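Local coordinates for 3,4-dihydroxybenzoate decarboxylase (Enterobacter cloacae, PDB 5NY5), which probably catalyses the reversible decarboxylation of 3,4-dihydroxybenzoate to catechol as a prenylated-FMN-dependent enzyme of the UbiD family, at residues A[21-35]-A[54-66]. Numbering follows the deposited sequence.
Sequences HYIETDHPVDPNAEL and TGPAMMFNSVKGY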
loop_
_atom_site.group_PDB
_atom_site.type_symbol
_atom_site.label_atom_id
_atom_site.label_comp_id
_atom_site.label_asym_id
_atom_site.label_seq_id
_atom_site.Cartn_x
_atom_site.Cartn_y
_atom_site.Cartn_z
ATOM N N HIS A 21 3.481 -4.409 -50.303
ATOM C CA HIS A 21 3.233 -5.585 -49.487
ATOM C C HIS A 21 4.018 -6.813 -49.916
ATOM O O HIS A 21 3.977 -7.824 -49.210
ATOM C CB HIS A 21 1.735 -5.922 -49.486
ATOM C CG HIS A 21 0.921 -5.037 -48.597
ATOM N ND1 HIS A 21 0.869 -5.203 -47.230
ATOM C CD2 HIS A 21 0.131 -3.974 -48.876
ATOM C CE1 HIS A 21 0.080 -4.283 -46.706
ATOM N NE2 HIS A 21 -0.380 -3.524 -47.684
ATOM N N TYR A 22 4.734 -6.760 -51.035
ATOM C CA TYR A 22 5.473 -7.921 -51.511
ATOM C C TYR A 22 6.637 -7.464 -52.373
ATOM O O TYR A 22 6.467 -6.612 -53.248
ATOM C CB TYR A 22 4.568 -8.867 -52.306
ATOM C CG TYR A 22 5.283 -10.076 -52.867
ATOM C CD1 TYR A 22 5.460 -11.220 -52.102
ATOM C CD2 TYR A 22 5.778 -10.074 -54.165
ATOM C CE1 TYR A 22 6.112 -12.325 -52.610
ATOM C CE2 TYR A 22 6.429 -11.174 -54.681
ATOM C CZ TYR A 22 6.593 -12.296 -53.900
ATOM O OH TYR A 22 7.242 -13.394 -54.415
ATOM N N ILE A 23 7.815 -8.037 -52.120
ATOM C CA ILE A 23 9.001 -7.810 -52.933
ATOM C C ILE A 23 9.706 -9.142 -53.136
ATOM O O ILE A 23 9.462 -10.118 -52.426
ATOM C CB ILE A 23 9.982 -6.793 -52.305
ATOM C CG1 ILE A 23 10.602 -7.369 -51.032
ATOM C CG2 ILE A 23 9.295 -5.467 -52.026
ATOM C CD1 ILE A 23 11.740 -6.541 -50.486
ATOM N N GLU A 24 10.591 -9.170 -54.127
ATOM C CA GLU A 24 11.481 -10.295 -54.354
ATOM C C GLU A 24 12.906 -9.777 -54.457
ATOM O O GLU A 24 13.141 -8.592 -54.698
ATOM C CB GLU A 24 11.122 -11.070 -55.628
ATOM C CG GLU A 24 9.759 -11.723 -55.611
ATOM C CD GLU A 24 9.486 -12.521 -56.872
ATOM O OE1 GLU A 24 10.345 -12.512 -57.778
ATOM O OE2 GLU A 24 8.414 -13.158 -56.959
ATOM N N THR A 25 13.860 -10.683 -54.272
ATOM C CA THR A 25 15.263 -10.356 -54.459
ATOM C C THR A 25 15.975 -11.540 -55.093
ATOM O O THR A 25 15.705 -12.693 -54.752
ATOM C CB THR A 25 15.950 -9.983 -53.139
ATOM O OG1 THR A 25 17.352 -9.789 -53.370
ATOM C CG2 THR A 25 15.758 -11.075 -52.101
ATOM N N ASP A 26 16.867 -11.245 -56.031
ATOM C CA ASP A 26 17.729 -12.252 -56.624
ATOM C C ASP A 26 19.128 -12.229 -56.035
ATOM O O ASP A 26 19.982 -13.011 -56.463
ATOM C CB ASP A 26 17.796 -12.067 -58.141
ATOM C CG ASP A 26 16.427 -12.067 -58.785
ATOM O OD1 ASP A 26 15.773 -13.130 -58.790
ATOM O OD2 ASP A 26 16.006 -11.006 -59.289
ATOM N N HIS A 27 19.382 -11.356 -55.072
ATOM C CA HIS A 27 20.676 -11.335 -54.412
ATOM C C HIS A 27 20.829 -12.596 -53.572
ATOM O O HIS A 27 19.913 -12.950 -52.824
ATOM C CB HIS A 27 20.808 -10.092 -53.538
ATOM C CG HIS A 27 22.224 -9.716 -53.234
ATOM N ND1 HIS A 27 22.771 -9.833 -51.975
ATOM C CD2 HIS A 27 23.206 -9.229 -54.028
ATOM C CE1 HIS A 27 24.029 -9.433 -52.007
ATOM N NE2 HIS A 27 24.319 -9.061 -53.240
ATOM N N PRO A 28 21.947 -13.310 -53.687
ATOM C CA PRO A 28 22.111 -14.544 -52.913
ATOM C C PRO A 28 22.068 -14.259 -51.422
ATOM O O PRO A 28 22.600 -13.255 -50.948
ATOM C CB PRO A 28 23.489 -15.058 -53.348
ATOM C CG PRO A 28 23.761 -14.383 -54.644
ATOM C CD PRO A 28 23.099 -13.047 -54.562
ATOM N N VAL A 29 21.417 -15.153 -50.684
ATOM C CA VAL A 29 21.280 -15.019 -49.241
ATOM C C VAL A 29 21.590 -16.363 -48.596
ATOM O O VAL A 29 21.284 -17.420 -49.158
ATOM C CB VAL A 29 19.873 -14.517 -48.847
ATOM C CG1 VAL A 29 18.818 -15.590 -49.074
ATOM C CG2 VAL A 29 19.857 -14.029 -47.407
ATOM N N ASP A 30 22.227 -16.320 -47.430
ATOM C CA ASP A 30 22.548 -17.531 -46.689
ATOM C C ASP A 30 21.384 -17.872 -45.769
ATOM O O ASP A 30 21.012 -17.041 -44.932
ATOM C CB ASP A 30 23.821 -17.341 -45.880
ATOM C CG ASP A 30 24.456 -18.656 -45.460
ATOM O OD1 ASP A 30 23.737 -19.667 -45.339
ATOM O OD2 ASP A 30 25.685 -18.676 -45.247
ATOM N N PRO A 31 20.775 -19.055 -45.892
ATOM C CA PRO A 31 19.678 -19.408 -44.978
ATOM C C PRO A 31 20.120 -19.540 -43.535
ATOM O O PRO A 31 19.269 -19.526 -42.639
ATOM C CB PRO A 31 19.174 -20.746 -45.532
ATOM C CG PRO A 31 20.340 -21.306 -46.265
ATOM C CD PRO A 31 21.044 -20.126 -46.866
ATOM N N ASN A 32 21.419 -19.668 -43.282
ATOM C CA ASN A 32 21.951 -19.725 -41.926
ATOM C C ASN A 32 22.169 -18.296 -41.442
ATOM O O ASN A 32 23.113 -17.623 -41.864
ATOM C CB ASN A 32 23.242 -20.534 -41.892
ATOM C CG ASN A 32 23.741 -20.777 -40.487
ATOM O OD1 ASN A 32 22.998 -20.624 -39.517
ATOM N ND2 ASN A 32 25.006 -21.160 -40.366
ATOM N N ALA A 33 21.265 -17.826 -40.579
ATOM C CA ALA A 33 21.362 -16.536 -39.895
ATOM C C ALA A 33 21.196 -15.339 -40.824
ATOM O O ALA A 33 20.387 -14.451 -40.542
ATOM C CB ALA A 33 22.690 -16.423 -39.136
ATOM N N GLU A 34 21.958 -15.291 -41.921
ATOM C CA GLU A 34 21.937 -14.114 -42.787
ATOM C C GLU A 34 20.530 -13.809 -43.283
ATOM O O GLU A 34 20.126 -12.642 -43.344
ATOM C CB GLU A 34 22.888 -14.309 -43.967
ATOM C CG GLU A 34 22.656 -13.333 -45.110
ATOM C CD GLU A 34 23.808 -13.283 -46.092
ATOM O OE1 GLU A 34 24.778 -12.540 -45.836
ATOM O OE2 GLU A 34 23.748 -13.987 -47.119
ATOM N N LEU A 35 19.767 -14.847 -43.626
ATOM C CA LEU A 35 18.412 -14.649 -44.126
ATOM C C LEU A 35 17.562 -13.869 -43.130
ATOM O O LEU A 35 16.956 -12.847 -43.477
ATOM C CB LEU A 35 17.781 -16.005 -44.444
ATOM C CG LEU A 35 16.415 -16.004 -45.127
ATOM C CD1 LEU A 35 16.362 -14.875 -46.102
ATOM C CD2 LEU A 35 16.178 -17.314 -45.854
ATOM N N THR A 54 7.569 -3.119 -39.724
ATOM C CA THR A 54 6.723 -3.896 -40.610
ATOM C C THR A 54 6.862 -3.359 -42.024
ATOM O O THR A 54 7.048 -2.158 -42.237
ATOM C CB THR A 54 5.258 -3.842 -40.178
ATOM O OG1 THR A 54 4.826 -2.478 -40.116
ATOM C CG2 THR A 54 5.077 -4.497 -38.817
ATOM N N GLY A 55 6.783 -4.264 -42.991
ATOM C CA GLY A 55 6.912 -3.892 -44.377
ATOM C C GLY A 55 6.330 -4.932 -45.305
ATOM O O GLY A 55 5.307 -5.559 -45.019
ATOM N N PRO A 56 6.972 -5.132 -46.446
ATOM C CA PRO A 56 6.482 -6.129 -47.394
ATOM C C PRO A 56 6.847 -7.532 -46.949
ATOM O O PRO A 56 7.837 -7.756 -46.249
ATOM C CB PRO A 56 7.208 -5.758 -48.691
ATOM C CG PRO A 56 8.505 -5.215 -48.212
ATOM C CD PRO A 56 8.202 -4.479 -46.925
ATOM N N ALA A 57 6.017 -8.484 -47.354
ATOM C CA ALA A 57 6.459 -9.864 -47.327
ATOM C C ALA A 57 7.565 -10.037 -48.359
ATOM O O ALA A 57 7.632 -9.308 -49.351
ATOM C CB ALA A 57 5.295 -10.808 -47.608
HETATM N N MSE A 58 8.449 -10.992 -48.115
HETATM C CA MSE A 58 9.655 -11.067 -48.924
HETATM C C MSE A 58 9.955 -12.461 -49.448
HETATM O O MSE A 58 9.904 -13.441 -48.711
HETATM C CB MSE A 58 10.845 -10.554 -48.122
HETATM C CG MSE A 58 12.070 -10.254 -48.950
HETATM SE SE MSE A 58 13.301 -9.115 -47.970
HETATM C CE MSE A 58 14.684 -8.925 -49.328
HETATM N N MSE A 59 10.276 -12.528 -50.735
HETATM C CA MSE A 59 10.674 -13.769 -51.376
HETATM C C MSE A 59 12.151 -13.729 -51.732
HETATM O O MSE A 59 12.598 -12.852 -52.467
HETATM C CB MSE A 59 9.841 -14.019 -52.634
HETATM C CG MSE A 59 10.207 -15.291 -53.375
HETATM SE SE MSE A 59 9.444 -16.882 -52.554
HETATM C CE MSE A 59 7.576 -16.531 -52.970
ATOM N N PHE A 60 12.911 -14.681 -51.208
ATOM C CA PHE A 60 14.334 -14.800 -51.506
ATOM C C PHE A 60 14.490 -15.884 -52.566
ATOM O O PHE A 60 14.433 -17.077 -52.261
ATOM C CB PHE A 60 15.126 -15.117 -50.242
ATOM C CG PHE A 60 15.150 -13.993 -49.245
ATOM C CD1 PHE A 60 16.248 -13.153 -49.156
ATOM C CD2 PHE A 60 14.071 -13.769 -48.403
ATOM C CE1 PHE A 60 16.274 -12.116 -48.241
ATOM C CE2 PHE A 60 14.092 -12.732 -47.485
ATOM C CZ PHE A 60 15.196 -11.907 -47.404
ATOM N N ASN A 61 14.682 -15.460 -53.818
ATOM C CA ASN A 61 14.753 -16.385 -54.943
ATOM C C ASN A 61 16.115 -17.049 -55.086
ATOM O O ASN A 61 16.213 -18.091 -55.742
ATOM C CB ASN A 61 14.406 -15.660 -56.246
ATOM C CG ASN A 61 12.925 -15.374 -56.379
ATOM O OD1 ASN A 61 12.087 -16.171 -55.957
ATOM N ND2 ASN A 61 12.592 -14.234 -56.972
ATOM N N SER A 62 17.161 -16.474 -54.501
ATOM C CA SER A 62 18.517 -16.999 -54.610
ATOM C C SER A 62 18.986 -17.422 -53.225
ATOM O O SER A 62 19.323 -16.574 -52.392
ATOM C CB SER A 62 19.458 -15.962 -55.219
ATOM O OG SER A 62 20.790 -16.438 -55.242
ATOM N N VAL A 63 19.013 -18.728 -52.984
ATOM C CA VAL A 63 19.426 -19.298 -51.708
ATOM C C VAL A 63 20.788 -19.943 -51.909
ATOM O O VAL A 63 20.948 -20.812 -52.774
ATOM C CB VAL A 63 18.402 -20.318 -51.188
ATOM C CG1 VAL A 63 18.808 -20.826 -49.817
ATOM C CG2 VAL A 63 17.015 -19.701 -51.149
ATOM N N LYS A 64 21.770 -19.515 -51.117
ATOM C CA LYS A 64 23.119 -20.049 -51.245
ATOM C C LYS A 64 23.121 -21.549 -50.990
ATOM O O LYS A 64 22.601 -22.021 -49.975
ATOM C CB LYS A 64 24.065 -19.351 -50.270
ATOM C CG LYS A 64 24.260 -17.866 -50.525
ATOM C CD LYS A 64 25.198 -17.265 -49.488
ATOM C CE LYS A 64 25.326 -15.759 -49.646
ATOM N NZ LYS A 64 26.197 -15.172 -48.589
ATOM N N GLY A 65 23.709 -22.299 -51.919
ATOM C CA GLY A 65 23.736 -23.740 -51.833
ATOM C C GLY A 65 22.431 -24.431 -52.151
ATOM O O GLY A 65 22.369 -25.662 -52.068
ATOM N N TYR A 66 21.388 -23.686 -52.511
ATOM C CA TYR A 66 20.077 -24.257 -52.827
ATOM C C TYR A 66 19.518 -23.608 -54.085
ATOM O O TYR A 66 18.534 -22.860 -54.034
ATOM C CB TYR A 66 19.112 -24.079 -51.653
ATOM C CG TYR A 66 19.428 -24.931 -50.450
ATOM C CD1 TYR A 66 20.324 -24.498 -49.484
ATOM C CD2 TYR A 66 18.818 -26.165 -50.274
ATOM C CE1 TYR A 66 20.611 -25.271 -48.379
ATOM C CE2 TYR A 66 19.098 -26.945 -49.173
ATOM C CZ TYR A 66 19.995 -26.493 -48.228
ATOM O OH TYR A 66 20.277 -27.267 -47.128
HETATM O O HOH W 1 17.590 -14.351 -52.397
#
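The carbonyl of H21 takes the backbone NH of A57, the first rung between two parallel strands, 22-25 and 57-60. With helix 34-42 these form a beta-alpha-beta unit in the UbiD N-terminal domain, and 22-25 is an edge strand of its four-stranded mixed sheet within the chain. Y22 shares a face with A57, E24 and M59; with CG anti to the backbone N (chi1 178°), its ring leans forward toward E24, bringing OH to 3.2 Å from M59 CB. I23 N bonds to A57 O and I23 O to M59 N, while on the other face CG1 packs on CG of selenomethionine M58 at 3.8 Å. The E24 carboxylate is gripped twice: Y22 OH gives to OE2 on the anti lone pair, and N61 ND2 reaches OE1 (2.9 Å) from above the carboxylate plane, with OE1 in the amide plane and the two planes about 90° apart. T25 closes the ladder through M59 O and N61 N, with CG2 3.6 Å from F60 CD1; its OG1 accepts from H27 N in an ST turn. A water joins H27 O to S62 N. The register then shifts by one: V29 bonds through N to S62 O and through O to K64 N, while its CG1 meets F60 CD1 at 3.5 Å. W486 of a second subunit packs on T25, V29 and E34. P31 CD lies against V63 CG1. E34 OE2 accepts D30 N on its anti side and, on its syn side, NZ of extended K64 (3.1 Å); L35 CD1 lies over one face of the F60 ring.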